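Local coordinates for protein probable mannosyltransferase KTR4 (PDB 5A07) that is probably a mannosyltransferase of the GT-A class and binds guanosine-5'-diphosphate, with a manganese ion close by, at residues K102-L116 with Y136-F150. Sequence-based numbering, arbitrary orientation.
With GDP (guanosine-5'-diphosphate), chain F.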
loop_
_atom_site.group_PDB
_atom_site.type_symbol
_atom_site.label_atom_id
_atom_site.label_comp_id
_atom_site.label_asym_id
_atom_site.label_seq_id
_atom_site.Cartn_x
_atom_site.Cartn_y
_atom_site.Cartn_z
ATOM N N LYS B 102 -2.297 21.691 -8.569
ATOM C CA LYS B 102 -2.254 21.549 -10.031
ATOM C C LYS B 102 -1.776 20.233 -10.497
ATOM O O LYS B 102 -1.742 20.025 -11.692
ATOM C CB LYS B 102 -1.340 22.591 -10.703
ATOM C CG LYS B 102 -1.609 24.036 -10.330
ATOM C CD LYS B 102 -3.097 24.333 -10.218
ATOM C CE LYS B 102 -3.663 24.641 -11.559
ATOM N NZ LYS B 102 -3.290 26.057 -11.794
ATOM N N ALA B 103 -1.405 19.307 -9.607
ATOM C CA ALA B 103 -1.074 18.007 -10.071
ATOM C C ALA B 103 -2.278 17.328 -10.624
ATOM O O ALA B 103 -3.431 17.638 -10.264
ATOM C CB ALA B 103 -0.449 17.200 -8.948
ATOM N N LYS B 104 -2.069 16.366 -11.517
ATOM C CA LYS B 104 -3.192 15.592 -12.041
ATOM C C LYS B 104 -3.514 14.399 -11.097
ATOM O O LYS B 104 -3.138 13.256 -11.352
ATOM C CB LYS B 104 -2.905 15.010 -13.434
ATOM C CG LYS B 104 -2.339 15.961 -14.412
ATOM C CD LYS B 104 -3.289 16.928 -14.929
ATOM C CE LYS B 104 -2.881 17.272 -16.380
ATOM N NZ LYS B 104 -3.406 18.649 -16.622
ATOM N N GLY B 105 -4.213 14.715 -10.010
ATOM C CA GLY B 105 -4.388 13.786 -8.939
ATOM C C GLY B 105 -5.787 13.857 -8.385
ATOM O O GLY B 105 -6.462 14.907 -8.526
ATOM N N THR B 106 -6.195 12.744 -7.760
ATOM C CA THR B 106 -7.484 12.645 -7.121
ATOM C C THR B 106 -7.332 11.827 -5.858
ATOM O O THR B 106 -6.472 10.944 -5.782
ATOM C CB THR B 106 -8.529 12.027 -8.047
ATOM O OG1 THR B 106 -9.850 12.135 -7.512
ATOM C CG2 THR B 106 -8.181 10.583 -8.390
ATOM N N ILE B 107 -8.203 12.126 -4.910
ATOM C CA ILE B 107 -8.447 11.244 -3.784
ATOM C C ILE B 107 -9.426 10.210 -4.208
ATOM O O ILE B 107 -10.439 10.556 -4.785
ATOM C CB ILE B 107 -8.956 12.038 -2.609
ATOM C CG1 ILE B 107 -7.884 13.041 -2.244
ATOM C CG2 ILE B 107 -9.158 11.102 -1.448
ATOM C CD1 ILE B 107 -8.474 14.216 -1.668
ATOM N N LEU B 108 -9.091 8.936 -4.061
ATOM C CA LEU B 108 -9.891 7.862 -4.565
ATOM C C LEU B 108 -10.452 6.992 -3.466
ATOM O O LEU B 108 -9.720 6.563 -2.567
ATOM C CB LEU B 108 -9.045 6.959 -5.482
ATOM C CG LEU B 108 -9.724 5.647 -5.904
ATOM C CD1 LEU B 108 -10.904 5.857 -6.834
ATOM C CD2 LEU B 108 -8.729 4.721 -6.593
ATOM N N SER B 109 -11.751 6.669 -3.524
ATOM C CA SER B 109 -12.317 5.709 -2.612
ATOM C C SER B 109 -13.232 4.741 -3.378
ATOM O O SER B 109 -14.185 5.174 -4.046
ATOM C CB SER B 109 -13.192 6.350 -1.517
ATOM O OG SER B 109 -12.626 7.480 -0.869
ATOM N N LEU B 110 -12.981 3.467 -3.161
ATOM C CA LEU B 110 -13.862 2.406 -3.556
ATOM C C LEU B 110 -14.679 2.104 -2.364
ATOM O O LEU B 110 -14.138 1.650 -1.352
ATOM C CB LEU B 110 -13.036 1.174 -3.918
ATOM C CG LEU B 110 -13.806 -0.080 -4.256
ATOM C CD1 LEU B 110 -14.472 0.061 -5.633
ATOM C CD2 LEU B 110 -12.952 -1.353 -4.226
ATOM N N VAL B 111 -16.007 2.351 -2.456
ATOM C CA VAL B 111 -16.875 2.178 -1.319
ATOM C C VAL B 111 -18.277 1.743 -1.738
ATOM O O VAL B 111 -18.645 1.919 -2.898
ATOM C CB VAL B 111 -17.070 3.492 -0.526
ATOM C CG1 VAL B 111 -15.820 3.795 0.299
ATOM C CG2 VAL B 111 -17.281 4.674 -1.413
ATOM N N ARG B 112 -18.995 1.188 -0.759
ATOM C CA ARG B 112 -20.355 0.771 -0.929
ATOM C C ARG B 112 -21.271 1.892 -0.470
ATOM O O ARG B 112 -20.869 2.795 0.256
ATOM C CB ARG B 112 -20.616 -0.474 -0.114
ATOM C CG ARG B 112 -19.920 -1.727 -0.613
ATOM C CD ARG B 112 -19.869 -2.828 0.445
ATOM N NE ARG B 112 -18.832 -2.331 1.367
ATOM C CZ ARG B 112 -17.900 -3.049 1.981
ATOM N NH1 ARG B 112 -17.864 -4.356 1.823
ATOM N NH2 ARG B 112 -16.985 -2.434 2.736
ATOM N N ASN B 113 -22.533 1.872 -0.932
ATOM C CA ASN B 113 -23.533 2.822 -0.412
ATOM C C ASN B 113 -23.621 2.821 1.100
ATOM O O ASN B 113 -23.762 3.886 1.764
ATOM C CB ASN B 113 -24.928 2.588 -1.083
ATOM C CG ASN B 113 -24.936 3.107 -2.539
ATOM O OD1 ASN B 113 -24.741 4.290 -2.801
ATOM N ND2 ASN B 113 -25.103 2.200 -3.478
ATOM N N SER B 114 -23.499 1.627 1.654
ATOM C CA SER B 114 -23.590 1.425 3.070
ATOM C C SER B 114 -22.374 1.981 3.813
ATOM O O SER B 114 -22.436 2.027 5.019
ATOM C CB SER B 114 -23.736 -0.074 3.412
ATOM O OG SER B 114 -22.629 -0.767 2.982
ATOM N N ASP B 115 -21.327 2.466 3.109
ATOM C CA ASP B 115 -20.114 2.951 3.811
ATOM C C ASP B 115 -20.212 4.425 4.001
ATOM O O ASP B 115 -19.251 5.090 4.416
ATOM C CB ASP B 115 -18.891 2.634 2.970
ATOM C CG ASP B 115 -18.546 1.184 2.988
ATOM O OD1 ASP B 115 -18.594 0.584 4.090
ATOM O OD2 ASP B 115 -18.255 0.600 1.927
ATOM N N LEU B 116 -21.369 5.002 3.687
ATOM C CA LEU B 116 -21.469 6.453 3.684
ATOM C C LEU B 116 -20.966 7.169 4.960
ATOM O O LEU B 116 -20.123 8.077 4.900
ATOM C CB LEU B 116 -22.911 6.935 3.407
ATOM C CG LEU B 116 -23.056 8.410 3.495
ATOM C CD1 LEU B 116 -22.303 9.116 2.400
ATOM C CD2 LEU B 116 -24.581 8.694 3.367
ATOM N N TYR B 136 -7.805 19.020 -3.903
ATOM C CA TYR B 136 -7.850 17.952 -4.888
ATOM C C TYR B 136 -9.249 17.361 -4.896
ATOM O O TYR B 136 -9.934 17.222 -3.850
ATOM C CB TYR B 136 -6.748 16.880 -4.616
ATOM C CG TYR B 136 -5.389 17.433 -5.120
ATOM C CD1 TYR B 136 -5.071 17.379 -6.470
ATOM C CD2 TYR B 136 -4.475 18.049 -4.278
ATOM C CE1 TYR B 136 -3.891 17.928 -6.971
ATOM C CE2 TYR B 136 -3.306 18.615 -4.766
ATOM C CZ TYR B 136 -3.040 18.580 -6.128
ATOM O OH TYR B 136 -1.904 19.097 -6.612
ATOM N N PRO B 137 -9.678 16.902 -6.042
ATOM C CA PRO B 137 -10.988 16.284 -6.174
ATOM C C PRO B 137 -11.091 14.877 -5.651
ATOM O O PRO B 137 -10.081 14.223 -5.386
ATOM C CB PRO B 137 -11.170 16.180 -7.702
ATOM C CG PRO B 137 -9.786 16.151 -8.250
ATOM C CD PRO B 137 -8.925 16.942 -7.295
ATOM N N TYR B 138 -12.321 14.468 -5.372
ATOM C CA TYR B 138 -12.616 13.099 -4.975
ATOM C C TYR B 138 -13.252 12.317 -6.070
ATOM O O TYR B 138 -14.222 12.775 -6.710
ATOM C CB TYR B 138 -13.557 13.064 -3.778
ATOM C CG TYR B 138 -12.966 13.641 -2.513
ATOM C CD1 TYR B 138 -12.971 15.030 -2.318
ATOM C CD2 TYR B 138 -12.462 12.843 -1.500
ATOM C CE1 TYR B 138 -12.428 15.600 -1.143
ATOM C CE2 TYR B 138 -11.905 13.406 -0.341
ATOM C CZ TYR B 138 -11.892 14.770 -0.181
ATOM O OH TYR B 138 -11.341 15.353 0.945
ATOM N N THR B 139 -12.796 11.085 -6.202
ATOM C CA THR B 139 -13.396 10.138 -7.084
ATOM C C THR B 139 -13.881 8.967 -6.277
ATOM O O THR B 139 -13.096 8.365 -5.490
ATOM C CB THR B 139 -12.395 9.626 -8.135
ATOM O OG1 THR B 139 -11.903 10.719 -8.935
ATOM C CG2 THR B 139 -13.061 8.645 -9.100
ATOM N N PHE B 140 -15.169 8.611 -6.445
ATOM C CA PHE B 140 -15.718 7.469 -5.791
ATOM C C PHE B 140 -16.131 6.389 -6.816
ATOM O O PHE B 140 -16.796 6.715 -7.812
ATOM C CB PHE B 140 -16.969 7.841 -5.009
ATOM C CG PHE B 140 -16.723 8.838 -3.947
ATOM C CD1 PHE B 140 -16.719 10.190 -4.232
ATOM C CD2 PHE B 140 -16.416 8.424 -2.676
ATOM C CE1 PHE B 140 -16.486 11.128 -3.272
ATOM C CE2 PHE B 140 -16.168 9.378 -1.704
ATOM C CZ PHE B 140 -16.205 10.694 -1.972
ATOM N N LEU B 141 -15.804 5.151 -6.523
ATOM C CA LEU B 141 -16.153 4.020 -7.362
ATOM C C LEU B 141 -16.837 2.969 -6.608
ATOM O O LEU B 141 -16.577 2.772 -5.442
ATOM C CB LEU B 141 -14.899 3.392 -8.017
ATOM C CG LEU B 141 -14.005 4.298 -8.849
ATOM C CD1 LEU B 141 -12.711 3.600 -9.394
ATOM C CD2 LEU B 141 -14.805 4.946 -9.999
ATOM N N ASN B 142 -17.776 2.258 -7.274
ATOM C CA ASN B 142 -18.536 1.213 -6.641
ATOM C C ASN B 142 -18.913 0.153 -7.695
ATOM O O ASN B 142 -19.074 0.502 -8.864
ATOM C CB ASN B 142 -19.783 1.908 -6.042
ATOM C CG ASN B 142 -20.665 0.999 -5.166
ATOM O OD1 ASN B 142 -20.481 -0.216 -4.998
ATOM N ND2 ASN B 142 -21.667 1.644 -4.574
ATOM N N ASP B 143 -19.082 -1.090 -7.276
ATOM C CA ASP B 143 -19.572 -2.135 -8.188
ATOM C C ASP B 143 -21.092 -2.025 -8.423
ATOM O O ASP B 143 -21.574 -2.601 -9.373
ATOM C CB ASP B 143 -19.234 -3.547 -7.678
ATOM C CG ASP B 143 -19.774 -3.835 -6.299
ATOM O OD1 ASP B 143 -19.532 -3.074 -5.335
ATOM O OD2 ASP B 143 -20.425 -4.875 -6.110
ATOM N N GLU B 144 -21.811 -1.325 -7.541
ATOM C CA GLU B 144 -23.235 -0.975 -7.721
ATOM C C GLU B 144 -23.279 0.479 -7.972
ATOM O O GLU B 144 -22.297 1.165 -7.696
ATOM C CB GLU B 144 -23.983 -1.234 -6.444
ATOM C CG GLU B 144 -24.091 -2.670 -6.050
ATOM C CD GLU B 144 -24.880 -2.764 -4.748
ATOM O OE1 GLU B 144 -25.116 -1.687 -4.109
ATOM O OE2 GLU B 144 -25.286 -3.886 -4.355
ATOM N N GLU B 145 -24.427 0.986 -8.436
ATOM C CA GLU B 145 -24.624 2.401 -8.669
ATOM C C GLU B 145 -24.716 3.113 -7.322
ATOM O O GLU B 145 -25.404 2.665 -6.445
ATOM C CB GLU B 145 -25.913 2.724 -9.418
ATOM C CG GLU B 145 -26.266 1.856 -10.623
ATOM C CD GLU B 145 -25.553 2.210 -11.934
ATOM O OE1 GLU B 145 -25.063 3.363 -12.143
ATOM O OE2 GLU B 145 -25.489 1.286 -12.790
ATOM N N PHE B 146 -24.082 4.239 -7.195
ATOM C CA PHE B 146 -24.269 5.082 -5.996
ATOM C C PHE B 146 -25.681 5.660 -5.994
ATOM O O PHE B 146 -26.135 6.169 -7.030
ATOM C CB PHE B 146 -23.240 6.218 -6.001
ATOM C CG PHE B 146 -21.848 5.781 -5.603
ATOM C CD1 PHE B 146 -21.596 5.414 -4.301
ATOM C CD2 PHE B 146 -20.823 5.745 -6.517
ATOM C CE1 PHE B 146 -20.324 5.033 -3.879
ATOM C CE2 PHE B 146 -19.532 5.368 -6.106
ATOM C CZ PHE B 146 -19.300 5.005 -4.788
ATOM N N THR B 147 -26.340 5.676 -4.849
ATOM C CA THR B 147 -27.620 6.347 -4.761
ATOM C C THR B 147 -27.477 7.867 -4.722
ATOM O O THR B 147 -26.428 8.411 -4.292
ATOM C CB THR B 147 -28.367 5.867 -3.535
ATOM O OG1 THR B 147 -27.658 6.285 -2.351
ATOM C CG2 THR B 147 -28.506 4.370 -3.526
ATOM N N ASP B 148 -28.558 8.566 -5.029
ATOM C CA ASP B 148 -28.612 9.980 -4.805
ATOM C C ASP B 148 -28.382 10.395 -3.355
ATOM O O ASP B 148 -27.822 11.452 -3.128
ATOM C CB ASP B 148 -29.970 10.582 -5.212
ATOM C CG ASP B 148 -30.134 10.652 -6.742
ATOM O OD1 ASP B 148 -29.177 10.383 -7.476
ATOM O OD2 ASP B 148 -31.214 10.983 -7.201
ATOM N N GLU B 149 -28.874 9.614 -2.392
ATOM C CA GLU B 149 -28.618 9.949 -0.982
ATOM C C GLU B 149 -27.127 9.810 -0.567
ATOM O O GLU B 149 -26.609 10.630 0.176
ATOM C CB GLU B 149 -29.468 9.065 -0.057
ATOM C CG GLU B 149 -30.946 9.506 -0.145
ATOM C CD GLU B 149 -31.835 8.868 0.899
ATOM O OE1 GLU B 149 -31.575 7.720 1.258
ATOM O OE2 GLU B 149 -32.730 9.607 1.403
ATOM N N PHE B 150 -26.452 8.844 -1.140
ATOM C CA PHE B 150 -24.959 8.789 -1.025
ATOM C C PHE B 150 -24.295 10.040 -1.532
ATOM O O PHE B 150 -23.570 10.743 -0.788
ATOM C CB PHE B 150 -24.421 7.543 -1.683
ATOM C CG PHE B 150 -22.965 7.328 -1.415
ATOM C CD1 PHE B 150 -22.038 8.008 -2.131
ATOM C CD2 PHE B 150 -22.564 6.487 -0.410
ATOM C CE1 PHE B 150 -20.698 7.854 -1.900
ATOM C CE2 PHE B 150 -21.220 6.285 -0.170
ATOM C CZ PHE B 150 -20.291 6.958 -0.900
HETATM P PB GDP F . -9.831 -4.457 4.648
HETATM O O1B GDP F . -10.424 -5.075 5.857
HETATM O O2B GDP F . -8.962 -5.230 3.837
HETATM O O3B GDP F . -9.399 -3.060 4.892
HETATM O O3A GDP F . -11.121 -4.465 3.664
HETATM P PA GDP F . -12.262 -3.396 3.397
HETATM O O1A GDP F . -13.617 -3.936 3.551
HETATM O O2A GDP F . -12.071 -2.071 4.013
HETATM O "O5'" GDP F . -12.096 -3.218 1.838
HETATM C "C5'" GDP F . -11.130 -2.439 1.120
HETATM C "C4'" GDP F . -11.740 -1.265 0.374
HETATM O "O4'" GDP F . -12.607 -1.801 -0.633
HETATM C "C3'" GDP F . -12.569 -0.323 1.231
HETATM O "O3'" GDP F . -12.496 1.006 0.659
HETATM C "C2'" GDP F . -13.980 -0.920 1.111
HETATM O "O2'" GDP F . -14.992 0.067 1.262
HETATM C "C1'" GDP F . -13.948 -1.392 -0.300
HETATM N N9 GDP F . -14.787 -2.586 -0.559
HETATM C C8 GDP F . -14.673 -3.839 -0.049
HETATM N N7 GDP F . -15.640 -4.660 -0.626
HETATM C C5 GDP F . -16.335 -3.889 -1.517
HETATM C C6 GDP F . -17.454 -4.143 -2.446
HETATM O O6 GDP F . -17.882 -5.341 -2.436
HETATM N N1 GDP F . -17.907 -3.114 -3.174
HETATM C C2 GDP F . -17.383 -1.835 -3.065
HETATM N N2 GDP F . -17.888 -0.858 -3.812
HETATM N N3 GDP F . -16.349 -1.548 -2.216
HETATM C C4 GDP F . -15.781 -2.533 -1.495
HETATM O O HOH W 1 -12.810 9.658 -2.689
HETATM O O HOH W 2 -23.178 -0.343 -2.805
#
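Asn113 reaches across to the loop 143-147 and grips it with both ends of its amide: OD1 accepts from Thr147 N at 2.9 Å, the donor tilted from the carbonyl plane, while ND2 gives a nearly straight bond (165°) to Glu145 O, which lies in the amide plane. The two bonds, both to the same loop, fix the amide's rotation, a task suited to asparagine, which carries donor and acceptor on one short stem. With CG turned away from the backbone N (chi1 -171°), the Phe150 ring reaches in between two side chains: Leu116 CD1 rests over one face, 4.1 Å from the centroid, and Phe146 CD1 lies over the other. Val111 CG2 closes this apolar cluster, 3.8 Å from Phe150 CZ, its side chain crossing both phenylalanines at about a right angle.

Upstream, strands 105-110 and 138-142 run parallel, joined by five alternating backbone hydrogen bonds, from Ile107 N-Pro137 O to Val111 N-Leu141 O. On the face turned to helix 116-131, Ile107 lies alongside Tyr138, its branched chain bringing CD1 over the ring in a CH-pi contact; the phenol reaches Glu127. On the other face Thr106 OG1 and Thr139 OG1 lie 2.9 Å apart, and Leu108 CD1 touches Leu141 CD1 at 3.9 Å.

At the C-terminal strand ends, Leu110 O accepts from both ribose hydroxyls of GDP. Asn142 OD1 accepts from guanine N2, and the carboxylate of Asp143 suits the N-H of guanine N1, OD1 accepting at 2.7 Å. Arg112 lays its guanidinium over the C8-N7 side of the guanine, its NE bridged to Asp115 OD2 at 3.0 Å. This beta-alpha-beta unit, with nucleotide bound at its strand ends, is characteristic of the Rossmann-like GT-A fold.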